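Local coordinates for metallo-beta-lactamase domain-containing protein 1 (Thermotoga maritima, PDB 1ZTC) that probably works as a metal-dependent hydrolase of the metallo-beta-lactamase fold, perhaps as an endoribonuclease, and holds two nickel ions in this crystal, at residues A[17-22]-A[35-40]; A[75-80]-A[91-96]; A[97-102]-A[129-134]; A[169-174]-A[206-211]. One frame throughout, in Å; residues are numbered along the deposited sequence.

In the fold
From the N terminus, interaction 1 comes first: it closes the loop between residues 22 and 35 and pairs strands 13-19 and 37-42 at one edge of the six-stranded sheet. Interaction 2 then closes the metal-binding loop 81-90 beside strand 76-78, and interaction 3 closes a longer excursion through helix 114-125 to add the far edge strand 130-133. Interaction 4 closes the excursion through helices 179-187 and 192-201, pairing strands 169-171 and 206-208 in the second sheet. The four follow in series, none nested or crossed. Interactions 2 and 3 meet where Val77 O bonds Tyr99 N, and interactions 1 and 4 where Thr36 bonds Phe209 and Pro210, linking the two sheets beside the nickel site.

Interaction 1: A[17-22]-A[35-40]; sequences ILVTGG and STVVYL
In Thr36, OG1 sits beside its own backbone N and anti to the carbonyl carbon (chi1 -64°), while CG2 takes the position anti to N. The hydroxyl oxygen thereby accepts Gly21 N at 2.9 Å, and the methyl carbon CG2 reaches Ile17 CG2 at 4.0 Å. OG1 also bonds Phe209 O, so this buried hydroxyl has a partner on two sides. Close by, Gly21 CA passes Thr36 CA at 3.9 Å, a tight approach of the two backbones.

The antiparallel pairing of strands 17-19 and 37-40 is interrupted by a classic beta bulge. Leu18 and Val19 both face Val37: Leu18 N donates to Val37 O at 2.8 Å, whereas the second bond to that oxygen, from Val19 N, is weak. Val37 N returns a bond to Val19 O, which also receives the CA-H of Thr36.

The bulge swings Leu18 toward the partner strand, where its CG packs on Tyr39 CB at 3.7 Å and CD1 lies against Val37 CG1. Val19 CB meets Val37 CG2 at 3.9 Å, on the face that Leu60 of helix 57-67 helps to cover. Beyond CB, the Tyr39 side chain leads off toward Glu41, whose OE2 bonds its hydroxyl. At the end of the pairing, Thr20 O bonds Arg29 NH1 of the third subunit.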
loop_
_atom_site.group_PDB
_atom_site.type_symbol
_atom_site.label_atom_id
_atom_site.label_comp_id
_atom_site.label_asym_id
_atom_site.label_seq_id
_atom_site.Cartn_x
_atom_site.Cartn_y
_atom_site.Cartn_z
ATOM N N ILE A 17 -18.329 6.771 11.674
ATOM C CA ILE A 17 -16.961 6.379 11.403
ATOM C C ILE A 17 -16.599 6.891 10.008
ATOM O O ILE A 17 -17.084 6.380 9.007
ATOM C CB ILE A 17 -16.761 4.860 11.542
ATOM C CG1 ILE A 17 -17.050 4.438 12.998
ATOM C CG2 ILE A 17 -15.316 4.476 11.210
ATOM C CD1 ILE A 17 -17.230 2.946 13.197
ATOM N N LEU A 18 -15.769 7.927 9.945
ATOM C CA LEU A 18 -15.436 8.550 8.681
ATOM C C LEU A 18 -14.454 7.715 7.863
ATOM O O LEU A 18 -14.507 7.682 6.625
ATOM C CB LEU A 18 -14.838 9.929 8.928
ATOM C CG LEU A 18 -15.686 10.906 9.723
ATOM C CD1 LEU A 18 -15.073 12.280 9.631
ATOM C CD2 LEU A 18 -17.152 10.920 9.239
ATOM N N VAL A 19 -13.556 7.059 8.569
ATOM C CA VAL A 19 -12.515 6.221 8.000
ATOM C C VAL A 19 -12.319 5.021 8.923
ATOM O O VAL A 19 -12.165 5.193 10.120
ATOM C CB VAL A 19 -11.174 7.005 7.986
ATOM C CG1 VAL A 19 -9.985 6.124 7.639
ATOM C CG2 VAL A 19 -11.272 8.258 7.096
ATOM N N THR A 20 -12.289 3.819 8.368
ATOM C CA THR A 20 -11.735 2.673 9.096
ATOM C C THR A 20 -10.271 2.532 8.710
ATOM O O THR A 20 -9.899 2.517 7.530
ATOM C CB THR A 20 -12.487 1.325 8.891
ATOM O OG1 THR A 20 -12.409 0.952 7.537
ATOM C CG2 THR A 20 -13.937 1.453 9.288
ATOM N N GLY A 21 -9.430 2.455 9.730
ATOM C CA GLY A 21 -7.991 2.537 9.551
ATOM C C GLY A 21 -7.366 1.282 9.025
ATOM O O GLY A 21 -8.008 0.237 8.929
ATOM N N GLY A 22 -6.080 1.382 8.712
ATOM C CA GLY A 22 -5.331 0.267 8.183
ATOM C C GLY A 22 -3.854 0.487 8.318
ATOM O O GLY A 22 -3.399 1.361 9.060
ATOM N N SER A 35 -4.999 5.845 10.840
ATOM C CA SER A 35 -5.966 5.444 11.838
ATOM C C SER A 35 -7.404 5.612 11.350
ATOM O O SER A 35 -7.719 6.399 10.456
ATOM C CB SER A 35 -5.758 6.190 13.176
ATOM O OG SER A 35 -6.236 7.521 13.133
ATOM N N THR A 36 -8.264 4.834 11.983
ATOM C CA THR A 36 -9.685 5.100 12.030
ATOM C C THR A 36 -9.926 6.540 12.484
ATOM O O THR A 36 -9.207 7.070 13.349
ATOM C CB THR A 36 -10.310 4.127 13.014
ATOM O OG1 THR A 36 -10.141 2.804 12.493
ATOM C CG2 THR A 36 -11.808 4.418 13.228
ATOM N N VAL A 37 -10.936 7.166 11.891
ATOM C CA VAL A 37 -11.356 8.523 12.245
ATOM C C VAL A 37 -12.847 8.477 12.624
ATOM O O VAL A 37 -13.699 8.049 11.857
ATOM C CB VAL A 37 -11.179 9.535 11.100
ATOM C CG1 VAL A 37 -11.634 10.961 11.533
ATOM C CG2 VAL A 37 -9.753 9.549 10.635
ATOM N N VAL A 38 -13.111 8.919 13.839
ATOM C CA VAL A 38 -14.428 8.917 14.453
ATOM C C VAL A 38 -14.921 10.354 14.568
ATOM O O VAL A 38 -14.185 11.246 15.007
ATOM C CB VAL A 38 -14.345 8.254 15.861
ATOM C CG1 VAL A 38 -15.550 8.541 16.706
ATOM C CG2 VAL A 38 -14.162 6.738 15.675
ATOM N N TYR A 39 -16.168 10.549 14.153
ATOM C CA TYR A 39 -16.834 11.826 14.202
ATOM C C TYR A 39 -18.077 11.700 15.084
ATOM O O TYR A 39 -18.825 10.722 14.974
ATOM C CB TYR A 39 -17.242 12.234 12.795
ATOM C CG TYR A 39 -18.061 13.516 12.704
ATOM C CD1 TYR A 39 -17.474 14.750 12.902
ATOM C CD2 TYR A 39 -19.416 13.483 12.396
ATOM C CE1 TYR A 39 -18.190 15.897 12.807
ATOM C CE2 TYR A 39 -20.148 14.654 12.293
ATOM C CZ TYR A 39 -19.520 15.861 12.486
ATOM O OH TYR A 39 -20.215 17.049 12.388
ATOM N N LEU A 40 -18.265 12.677 15.971
ATOM C CA LEU A 40 -19.402 12.707 16.879
ATOM C C LEU A 40 -20.058 14.067 16.860
ATOM O O LEU A 40 -19.370 15.089 16.857
ATOM C CB LEU A 40 -18.960 12.421 18.305
ATOM C CG LEU A 40 -18.242 11.104 18.550
ATOM C CD1 LEU A 40 -17.443 11.175 19.840
ATOM C CD2 LEU A 40 -19.259 9.964 18.624
#

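Interaction 2: A[75-80]-A[91-96]; sequences TDVLFT and VLFENA
Thr75 meets Ala96 through its backbone: the CA-H of Ala96 points at Thr75 O, with CA and O 3.4 Å apart. No direct hydrogen bond joins the two segments, but a water does part of that work. It donates to Thr75 O at 2.6 Å and, weakly, to Asn95 O. The Thr75 side chain turns the other way, and OG1 bonds Asp76 OD2 on its anti side at 2.6 Å, 32° out of the carboxylate plane. OG1 also bonds Arg46 N, on the neighbouring strand.

Asp76, next along, adds little across the contact beyond its N lying near Ala96 CB. Its carboxylate looks elsewhere, with OD1 held by Tyr99 OH and by a salt bridge to Arg45. Here strand 76-78 lies beside strand 97-101, which runs parallel to it in the six-stranded sheet, and residues 91-96 form the last part of the connection between them. That connection contains the HxHxDH sequence of the metallo-beta-lactamase superfamily, which supplies nickel ligands His81, His83, Asp85 and His86.

Val77 makes the apolar side-chain contacts. CG2, beside the backbone N and anti to the carbonyl carbon, touches Ala96 CB at 3.8 Å and Phe93 CD2 at 4.1 Å, the Val77 and Phe93 side chains crossing at about a right angle. The Phe93 ring carries Leu92 CB over the centre of one face, 4.0 Å above the plane. It also packs on Ile48 and Pro51.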
loop_
_atom_site.group_PDB
_atom_site.type_symbol
_atom_site.label_atom_id
_atom_site.label_comp_id
_atom_site.label_asym_id
_atom_site.label_seq_id
_atom_site.Cartn_x
_atom_site.Cartn_y
_atom_site.Cartn_z
ATOM N N THR A 75 -14.986 21.481 16.450
ATOM C CA THR A 75 -14.840 22.165 17.728
ATOM C C THR A 75 -13.905 21.439 18.705
ATOM O O THR A 75 -13.325 22.059 19.567
ATOM C CB THR A 75 -16.235 22.305 18.408
ATOM O OG1 THR A 75 -16.826 20.998 18.588
ATOM C CG2 THR A 75 -17.151 23.160 17.547
ATOM N N ASP A 76 -13.805 20.118 18.595
ATOM C CA ASP A 76 -13.059 19.326 19.567
ATOM C C ASP A 76 -12.373 18.166 18.874
ATOM O O ASP A 76 -12.976 17.491 18.032
ATOM C CB ASP A 76 -13.980 18.770 20.664
ATOM C CG ASP A 76 -14.765 19.856 21.394
ATOM O OD1 ASP A 76 -14.277 20.359 22.431
ATOM O OD2 ASP A 76 -15.862 20.217 20.929
ATOM N N VAL A 77 -11.117 17.926 19.241
ATOM C CA VAL A 77 -10.362 16.804 18.695
ATOM C C VAL A 77 -9.637 16.103 19.825
ATOM O O VAL A 77 -8.879 16.741 20.569
ATOM C CB VAL A 77 -9.335 17.254 17.620
ATOM C CG1 VAL A 77 -8.492 16.072 17.136
ATOM C CG2 VAL A 77 -10.058 17.892 16.454
ATOM N N LEU A 78 -9.907 14.809 19.972
ATOM C CA LEU A 78 -9.274 13.997 21.009
ATOM C C LEU A 78 -8.331 12.970 20.380
ATOM O O LEU A 78 -8.596 12.440 19.289
ATOM C CB LEU A 78 -10.328 13.302 21.870
ATOM C CG LEU A 78 -11.341 14.227 22.549
ATOM C CD1 LEU A 78 -12.529 14.511 21.654
ATOM C CD2 LEU A 78 -11.826 13.609 23.833
ATOM N N PHE A 79 -7.230 12.710 21.075
ATOM C CA PHE A 79 -6.235 11.754 20.625
ATOM C C PHE A 79 -6.134 10.569 21.564
ATOM O O PHE A 79 -5.935 10.729 22.764
ATOM C CB PHE A 79 -4.841 12.387 20.553
ATOM C CG PHE A 79 -4.758 13.642 19.721
ATOM C CD1 PHE A 79 -5.165 13.642 18.389
ATOM C CD2 PHE A 79 -4.201 14.802 20.252
ATOM C CE1 PHE A 79 -5.066 14.786 17.610
ATOM C CE2 PHE A 79 -4.106 15.945 19.489
ATOM C CZ PHE A 79 -4.532 15.933 18.146
ATOM N N THR A 80 -6.218 9.367 21.011
ATOM C CA THR A 80 -5.837 8.190 21.768
ATOM C C THR A 80 -4.381 8.311 22.175
ATOM O O THR A 80 -4.030 8.080 23.320
ATOM C CB THR A 80 -6.081 6.895 20.994
ATOM O OG1 THR A 80 -5.346 6.894 19.768
ATOM C CG2 THR A 80 -7.569 6.737 20.733
ATOM N N VAL A 91 -3.735 19.188 11.937
ATOM C CA VAL A 91 -3.343 20.440 11.316
ATOM C C VAL A 91 -4.474 21.111 10.521
ATOM O O VAL A 91 -4.425 22.315 10.252
ATOM C CB VAL A 91 -2.069 20.279 10.419
ATOM C CG1 VAL A 91 -0.924 19.703 11.216
ATOM C CG2 VAL A 91 -2.347 19.388 9.157
ATOM N N LEU A 92 -5.506 20.352 10.170
ATOM C CA LEU A 92 -6.652 20.901 9.431
ATOM C C LEU A 92 -7.644 21.685 10.288
ATOM O O LEU A 92 -8.401 22.479 9.754
ATOM C CB LEU A 92 -7.412 19.784 8.726
ATOM C CG LEU A 92 -6.629 19.034 7.646
ATOM C CD1 LEU A 92 -7.342 17.763 7.252
ATOM C CD2 LEU A 92 -6.384 19.937 6.455
ATOM N N PHE A 93 -7.649 21.456 11.596
ATOM C CA PHE A 93 -8.720 21.969 12.451
ATOM C C PHE A 93 -8.221 23.151 13.297
ATOM O O PHE A 93 -7.765 22.992 14.419
ATOM C CB PHE A 93 -9.306 20.839 13.282
ATOM C CG PHE A 93 -9.643 19.627 12.465
ATOM C CD1 PHE A 93 -10.626 19.693 11.496
ATOM C CD2 PHE A 93 -8.928 18.458 12.603
ATOM C CE1 PHE A 93 -10.896 18.597 10.685
ATOM C CE2 PHE A 93 -9.199 17.363 11.812
ATOM C CZ PHE A 93 -10.198 17.432 10.856
ATOM N N GLU A 94 -8.356 24.341 12.735
ATOM C CA GLU A 94 -7.799 25.557 13.323
ATOM C C GLU A 94 -8.627 26.089 14.480
ATOM O O GLU A 94 -8.152 26.937 15.244
ATOM C CB GLU A 94 -7.756 26.717 12.299
ATOM C CG GLU A 94 -7.448 26.383 10.820
ATOM C CD GLU A 94 -5.988 26.519 10.434
ATOM O OE1 GLU A 94 -5.229 27.233 11.131
ATOM O OE2 GLU A 94 -5.607 25.910 9.407
ATOM N N ASN A 95 -9.880 25.653 14.565
ATOM C CA ASN A 95 -10.827 26.170 15.569
ATOM C C ASN A 95 -11.121 25.189 16.705
ATOM O O ASN A 95 -11.950 25.455 17.563
ATOM C CB ASN A 95 -12.158 26.525 14.900
ATOM C CG ASN A 95 -12.047 27.691 13.938
ATOM O OD1 ASN A 95 -11.257 28.610 14.149
ATOM N ND2 ASN A 95 -12.868 27.671 12.881
ATOM N N ALA A 96 -10.432 24.065 16.718
ATOM C CA ALA A 96 -10.696 23.007 17.659
ATOM C C ALA A 96 -9.896 23.158 18.940
ATOM O O ALA A 96 -8.811 23.744 18.970
ATOM C CB ALA A 96 -10.382 21.668 17.022
HETATM O O HOH W 1 -13.516 24.506 20.428
#

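Interaction 3: A[97-102]-A[129-134]; sequences TFYVHE and NVVLLK
Tyr99 and Val131 lie side by side on one face of the sheet, pointing the same way, with ring atom CD2 3.7 Å from Val131 CB. Val131 CG2 turns back to Thr97 CG2, and Leu133 CD1 packs against Tyr99 CB. On the other face Val100 CG1 touches both Val130 CG1 and Leu132 CD2.

These rows are set by a parallel ladder in which Phe98 N donates to Asn129 O at 2.8 Å, Val131 N to Phe98 O, Val100 N to Val131 O, and Leu133 N to Val100 O. Glu102 N completes it by bonding Leu133 O at 2.8 Å. The two short strand segments run parallel, their axes inclined by 26°, and belong to a beta-alpha-beta unit through helix 114-125.

At the far end, Leu133 O stands over the centre of one face of the His101 ring, 3.5 Å above the plane, and Lys134 O lies at the ring edge, where NE2 gives it a weak bond of 3.1 Å. Further out, His101 ND1 bonds Val103 N and the ring stacks with His148.

Glu102 CG sits between its backbone N and carbonyl carbon (chi1 57°), which sets CG 3.4 Å from Leu133 O. Lys134 NZ meets Glu102 OE2 on the syn side at 3.1 Å, a salt bridge between a partly exposed and an exposed side chain, where solvent probably weakens the attraction.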
loop_
_atom_site.group_PDB
_atom_site.type_symbol
_atom_site.label_atom_id
_atom_site.label_comp_id
_atom_site.label_asym_id
_atom_site.label_seq_id
_atom_site.Cartn_x
_atom_site.Cartn_y
_atom_site.Cartn_z
ATOM N N THR A 97 -10.478 22.643 20.012
ATOM C CA THR A 97 -9.745 22.369 21.231
ATOM C C THR A 97 -9.257 20.938 21.117
ATOM O O THR A 97 -10.017 20.047 20.719
ATOM C CB THR A 97 -10.646 22.532 22.443
ATOM O OG1 THR A 97 -11.192 23.855 22.410
ATOM C CG2 THR A 97 -9.864 22.304 23.750
ATOM N N PHE A 98 -7.990 20.735 21.467
ATOM C CA PHE A 98 -7.350 19.444 21.413
ATOM C C PHE A 98 -7.234 18.824 22.779
ATOM O O PHE A 98 -6.915 19.517 23.732
ATOM C CB PHE A 98 -5.965 19.585 20.768
ATOM C CG PHE A 98 -6.038 20.041 19.350
ATOM C CD1 PHE A 98 -6.317 19.132 18.344
ATOM C CD2 PHE A 98 -5.892 21.388 19.023
ATOM C CE1 PHE A 98 -6.434 19.532 17.026
ATOM C CE2 PHE A 98 -6.012 21.801 17.697
ATOM C CZ PHE A 98 -6.286 20.861 16.699
ATOM N N TYR A 99 -7.483 17.509 22.871
ATOM C CA TYR A 99 -7.462 16.797 24.167
ATOM C C TYR A 99 -6.499 15.644 24.067
ATOM O O TYR A 99 -6.585 14.834 23.136
ATOM C CB TYR A 99 -8.841 16.239 24.544
ATOM C CG TYR A 99 -9.960 17.250 24.613
ATOM C CD1 TYR A 99 -10.431 17.852 23.459
ATOM C CD2 TYR A 99 -10.588 17.559 25.818
ATOM C CE1 TYR A 99 -11.458 18.749 23.484
ATOM C CE2 TYR A 99 -11.630 18.492 25.862
ATOM C CZ TYR A 99 -12.054 19.077 24.676
ATOM O OH TYR A 99 -13.076 19.989 24.642
ATOM N N VAL A 100 -5.619 15.553 25.052
ATOM C CA VAL A 100 -4.515 14.599 25.034
ATOM C C VAL A 100 -4.066 14.369 26.479
ATOM O O VAL A 100 -4.177 15.275 27.308
ATOM C CB VAL A 100 -3.313 15.143 24.150
ATOM C CG1 VAL A 100 -2.754 16.403 24.708
ATOM C CG2 VAL A 100 -2.209 14.125 23.971
ATOM N N HIS A 101 -3.570 13.166 26.769
ATOM C CA HIS A 101 -3.076 12.858 28.104
ATOM C C HIS A 101 -1.835 13.674 28.418
ATOM O O HIS A 101 -0.913 13.782 27.596
ATOM C CB HIS A 101 -2.777 11.355 28.275
ATOM C CG HIS A 101 -2.550 10.959 29.708
ATOM N ND1 HIS A 101 -1.386 11.251 30.382
ATOM C CD2 HIS A 101 -3.369 10.366 30.613
ATOM C CE1 HIS A 101 -1.485 10.830 31.633
ATOM N NE2 HIS A 101 -2.677 10.283 31.795
ATOM N N GLU A 102 -1.801 14.227 29.629
ATOM C CA GLU A 102 -0.759 15.162 30.052
ATOM C C GLU A 102 0.678 14.646 29.917
ATOM O O GLU A 102 1.606 15.425 29.679
ATOM C CB GLU A 102 -1.016 15.609 31.508
ATOM C CG GLU A 102 -1.100 14.459 32.525
ATOM C CD GLU A 102 -1.285 14.916 33.952
ATOM O OE1 GLU A 102 -1.392 16.139 34.207
ATOM O OE2 GLU A 102 -1.327 14.028 34.826
ATOM N N ASN A 129 -5.073 25.442 21.378
ATOM C CA ASN A 129 -5.825 25.244 22.608
ATOM C C ASN A 129 -5.865 23.771 22.915
ATOM O O ASN A 129 -6.421 22.961 22.135
ATOM C CB ASN A 129 -7.233 25.796 22.480
ATOM C CG ASN A 129 -7.233 27.279 22.205
ATOM O OD1 ASN A 129 -7.447 27.704 21.073
ATOM N ND2 ASN A 129 -6.947 28.073 23.230
ATOM N N VAL A 130 -5.275 23.429 24.053
ATOM C CA VAL A 130 -5.079 22.054 24.464
ATOM C C VAL A 130 -5.621 21.825 25.868
ATOM O O VAL A 130 -5.332 22.593 26.784
ATOM C CB VAL A 130 -3.579 21.697 24.425
ATOM C CG1 VAL A 130 -3.365 20.259 24.835
ATOM C CG2 VAL A 130 -3.001 21.949 23.014
ATOM N N VAL A 131 -6.411 20.773 26.030
ATOM C CA VAL A 131 -6.847 20.319 27.341
ATOM C C VAL A 131 -6.058 19.071 27.687
ATOM O O VAL A 131 -6.052 18.112 26.921
ATOM C CB VAL A 131 -8.348 20.015 27.344
ATOM C CG1 VAL A 131 -8.775 19.313 28.656
ATOM C CG2 VAL A 131 -9.109 21.330 27.189
ATOM N N LEU A 132 -5.369 19.106 28.831
ATOM C CA LEU A 132 -4.571 17.968 29.279
ATOM C C LEU A 132 -5.415 17.040 30.132
ATOM O O LEU A 132 -6.031 17.475 31.089
ATOM C CB LEU A 132 -3.332 18.456 30.054
ATOM C CG LEU A 132 -2.442 19.393 29.226
ATOM C CD1 LEU A 132 -1.351 19.955 30.110
ATOM C CD2 LEU A 132 -1.838 18.729 28.005
ATOM N N LEU A 133 -5.468 15.769 29.759
ATOM C CA LEU A 133 -6.256 14.768 30.472
ATOM C C LEU A 133 -5.363 13.884 31.346
ATOM O O LEU A 133 -4.129 13.781 31.121
ATOM C CB LEU A 133 -7.017 13.901 29.469
ATOM C CG LEU A 133 -7.995 14.653 28.560
ATOM C CD1 LEU A 133 -8.552 13.721 27.499
ATOM C CD2 LEU A 133 -9.127 15.318 29.394
ATOM N N LYS A 134 -5.976 13.294 32.376
ATOM C CA LYS A 134 -5.284 12.367 33.285
ATOM C C LYS A 134 -5.826 10.937 33.189
ATOM O O LYS A 134 -5.149 9.988 33.587
ATOM C CB LYS A 134 -5.437 12.848 34.710
ATOM C CG LYS A 134 -4.864 14.230 34.946
ATOM C CD LYS A 134 -4.832 14.557 36.455
ATOM C CE LYS A 134 -4.024 15.842 36.806
ATOM N NZ LYS A 134 -2.597 15.575 37.231
HETATM O O HOH W 2 -4.404 17.389 33.779
#

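Interaction 4: A[169-174]-A[206-211]; sequences VLITGD and LLVFPH. With NI (nickel (II) ion), chain E; NI (nickel (II) ion), chain F.
The His211 imidazole has Asp174 OD1 in its plane, at the CD2 edge, 3.1 Å from that carbon; OD1 is near NE2 too but shares no hydrogen with it. The His86 ring meets it with planes at about 80°. One face of the Phe209 ring carries Leu207 O, offset toward the rim. Thr172 OG1 lies between its backbone N and carbonyl carbon (chi1 65°), where it comes 3.6 Å from Pro210 CD.

His211 NE2 binds one nickel ion at 2.2 Å, and ND1 bonds Gly22 O, which helps fix the rotation of the ring. Asp174 OD2 bridges the metals, 2.2 Å from that ion and 2.4 Å from the second. A water also bridges them and each ion has one further water. Asp85 and His86 complete the residues of the first site, and His81, His83 and His152 those of the second: the dinuclear site of the metallo-beta-lactamase fold.

Behind the site the strands run parallel: Leu170 N bonds Leu206 O, Val208 N bonds Leu170 O and Thr172 N bonds Val208 O. Where they part, a water accepts from Gly173 N and donates to Val208 O at 2.9 Å. Val169 CG1 presses on Val208 CG2 at 3.5 Å, closer than usual van der Waals contact, and Ile171 CD1 lies against Val208 CB.

Strand 169-171 stands between 157-163 and the edge strand 206-208. Leu170 packs on helix 192-201, Leu207 and Phe209 on helix 179-187, and on the other face Val208 touches Thr36.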
loop_
_atom_site.group_PDB
_atom_site.type_symbol
_atom_site.label_atom_id
_atom_site.label_comp_id
_atom_site.label_asym_id
_atom_site.label_seq_id
_atom_site.Cartn_x
_atom_site.Cartn_y
_atom_site.Cartn_z
ATOM N N VAL A 169 -20.014 2.366 22.764
ATOM C CA VAL A 169 -18.914 2.138 21.810
ATOM C C VAL A 169 -17.591 2.390 22.497
ATOM O O VAL A 169 -17.404 3.423 23.141
ATOM C CB VAL A 169 -19.044 3.067 20.568
ATOM C CG1 VAL A 169 -17.935 2.811 19.570
ATOM C CG2 VAL A 169 -20.398 2.882 19.895
ATOM N N LEU A 170 -16.672 1.441 22.354
ATOM C CA LEU A 170 -15.310 1.612 22.858
ATOM C C LEU A 170 -14.344 1.900 21.706
ATOM O O LEU A 170 -14.146 1.051 20.820
ATOM C CB LEU A 170 -14.833 0.375 23.621
ATOM C CG LEU A 170 -13.424 0.472 24.250
ATOM C CD1 LEU A 170 -13.330 1.614 25.226
ATOM C CD2 LEU A 170 -13.018 -0.802 24.911
ATOM N N ILE A 171 -13.771 3.102 21.732
ATOM C CA ILE A 171 -12.659 3.479 20.861
ATOM C C ILE A 171 -11.374 2.991 21.565
ATOM O O ILE A 171 -10.935 3.549 22.555
ATOM C CB ILE A 171 -12.579 4.998 20.664
ATOM C CG1 ILE A 171 -13.946 5.608 20.294
ATOM C CG2 ILE A 171 -11.459 5.346 19.626
ATOM C CD1 ILE A 171 -14.607 4.997 19.119
ATOM N N THR A 172 -10.829 1.878 21.093
ATOM C CA THR A 172 -9.777 1.183 21.848
ATOM C C THR A 172 -8.454 1.886 21.791
ATOM O O THR A 172 -7.715 1.922 22.799
ATOM C CB THR A 172 -9.573 -0.262 21.346
ATOM O OG1 THR A 172 -9.087 -0.269 19.996
ATOM C CG2 THR A 172 -10.868 -1.034 21.424
ATOM N N GLY A 173 -8.170 2.461 20.614
ATOM C CA GLY A 173 -6.833 2.893 20.294
ATOM C C GLY A 173 -5.947 1.675 20.094
ATOM O O GLY A 173 -6.425 0.529 19.915
ATOM N N ASP A 174 -4.647 1.934 20.113
ATOM C CA ASP A 174 -3.656 0.962 19.692
ATOM C C ASP A 174 -3.304 -0.105 20.703
ATOM O O ASP A 174 -2.410 -0.902 20.454
ATOM C CB ASP A 174 -2.402 1.694 19.265
ATOM C CG ASP A 174 -2.417 2.049 17.787
ATOM O OD1 ASP A 174 -3.221 1.532 17.014
ATOM O OD2 ASP A 174 -1.566 2.808 17.382
ATOM N N LEU A 206 -20.102 -2.091 20.514
ATOM C CA LEU A 206 -19.144 -1.980 19.423
ATOM C C LEU A 206 -17.738 -1.666 19.887
ATOM O O LEU A 206 -17.511 -0.747 20.701
ATOM C CB LEU A 206 -19.568 -0.883 18.454
ATOM C CG LEU A 206 -18.919 -0.894 17.054
ATOM C CD1 LEU A 206 -19.368 -2.107 16.264
ATOM C CD2 LEU A 206 -19.351 0.363 16.312
ATOM N N LEU A 207 -16.796 -2.407 19.317
ATOM C CA LEU A 207 -15.360 -2.114 19.443
ATOM C C LEU A 207 -14.881 -1.422 18.188
ATOM O O LEU A 207 -15.025 -1.964 17.082
ATOM C CB LEU A 207 -14.566 -3.398 19.610
ATOM C CG LEU A 207 -14.787 -4.136 20.930
ATOM C CD1 LEU A 207 -14.567 -5.637 20.752
ATOM C CD2 LEU A 207 -13.915 -3.553 22.046
ATOM N N VAL A 208 -14.344 -0.223 18.341
ATOM C CA VAL A 208 -13.788 0.528 17.221
ATOM C C VAL A 208 -12.271 0.517 17.336
ATOM O O VAL A 208 -11.690 1.215 18.162
ATOM C CB VAL A 208 -14.349 1.968 17.173
ATOM C CG1 VAL A 208 -13.662 2.809 16.071
ATOM C CG2 VAL A 208 -15.875 1.936 16.937
ATOM N N PHE A 209 -11.647 -0.280 16.478
ATOM C CA PHE A 209 -10.196 -0.427 16.426
ATOM C C PHE A 209 -9.590 0.676 15.541
ATOM O O PHE A 209 -10.268 1.253 14.693
ATOM C CB PHE A 209 -9.805 -1.786 15.853
ATOM C CG PHE A 209 -10.464 -2.951 16.528
ATOM C CD1 PHE A 209 -10.140 -3.290 17.836
ATOM C CD2 PHE A 209 -11.380 -3.725 15.853
ATOM C CE1 PHE A 209 -10.758 -4.366 18.455
ATOM C CE2 PHE A 209 -11.974 -4.804 16.461
ATOM C CZ PHE A 209 -11.670 -5.117 17.757
ATOM N N PRO A 210 -8.329 1.023 15.789
ATOM C CA PRO A 210 -7.693 2.091 14.997
ATOM C C PRO A 210 -7.188 1.675 13.623
ATOM O O PRO A 210 -6.890 2.552 12.808
ATOM C CB PRO A 210 -6.523 2.507 15.894
ATOM C CG PRO A 210 -6.173 1.208 16.632
ATOM C CD PRO A 210 -7.469 0.583 16.912
ATOM N N HIS A 211 -7.031 0.374 13.383
ATOM C CA HIS A 211 -6.469 -0.136 12.112
ATOM C C HIS A 211 -7.213 -1.333 11.598
ATOM O O HIS A 211 -6.609 -2.239 11.012
ATOM C CB HIS A 211 -4.968 -0.464 12.286
ATOM C CG HIS A 211 -4.195 0.722 12.720
ATOM N ND1 HIS A 211 -3.956 1.785 11.870
ATOM C CD2 HIS A 211 -3.708 1.082 13.935
ATOM C CE1 HIS A 211 -3.331 2.744 12.543
ATOM N NE2 HIS A 211 -3.198 2.352 13.798
HETATM NI NI NI E . -1.841 3.296 15.266
HETATM NI NI NI F . 0.416 3.928 17.945
HETATM O O HOH W 3 -9.437 3.005 18.111
HETATM O O HOH W 4 0.328 2.171 14.412
HETATM O O HOH W 5 0.235 4.543 15.852
HETATM O O HOH W 6 1.572 2.327 16.529
#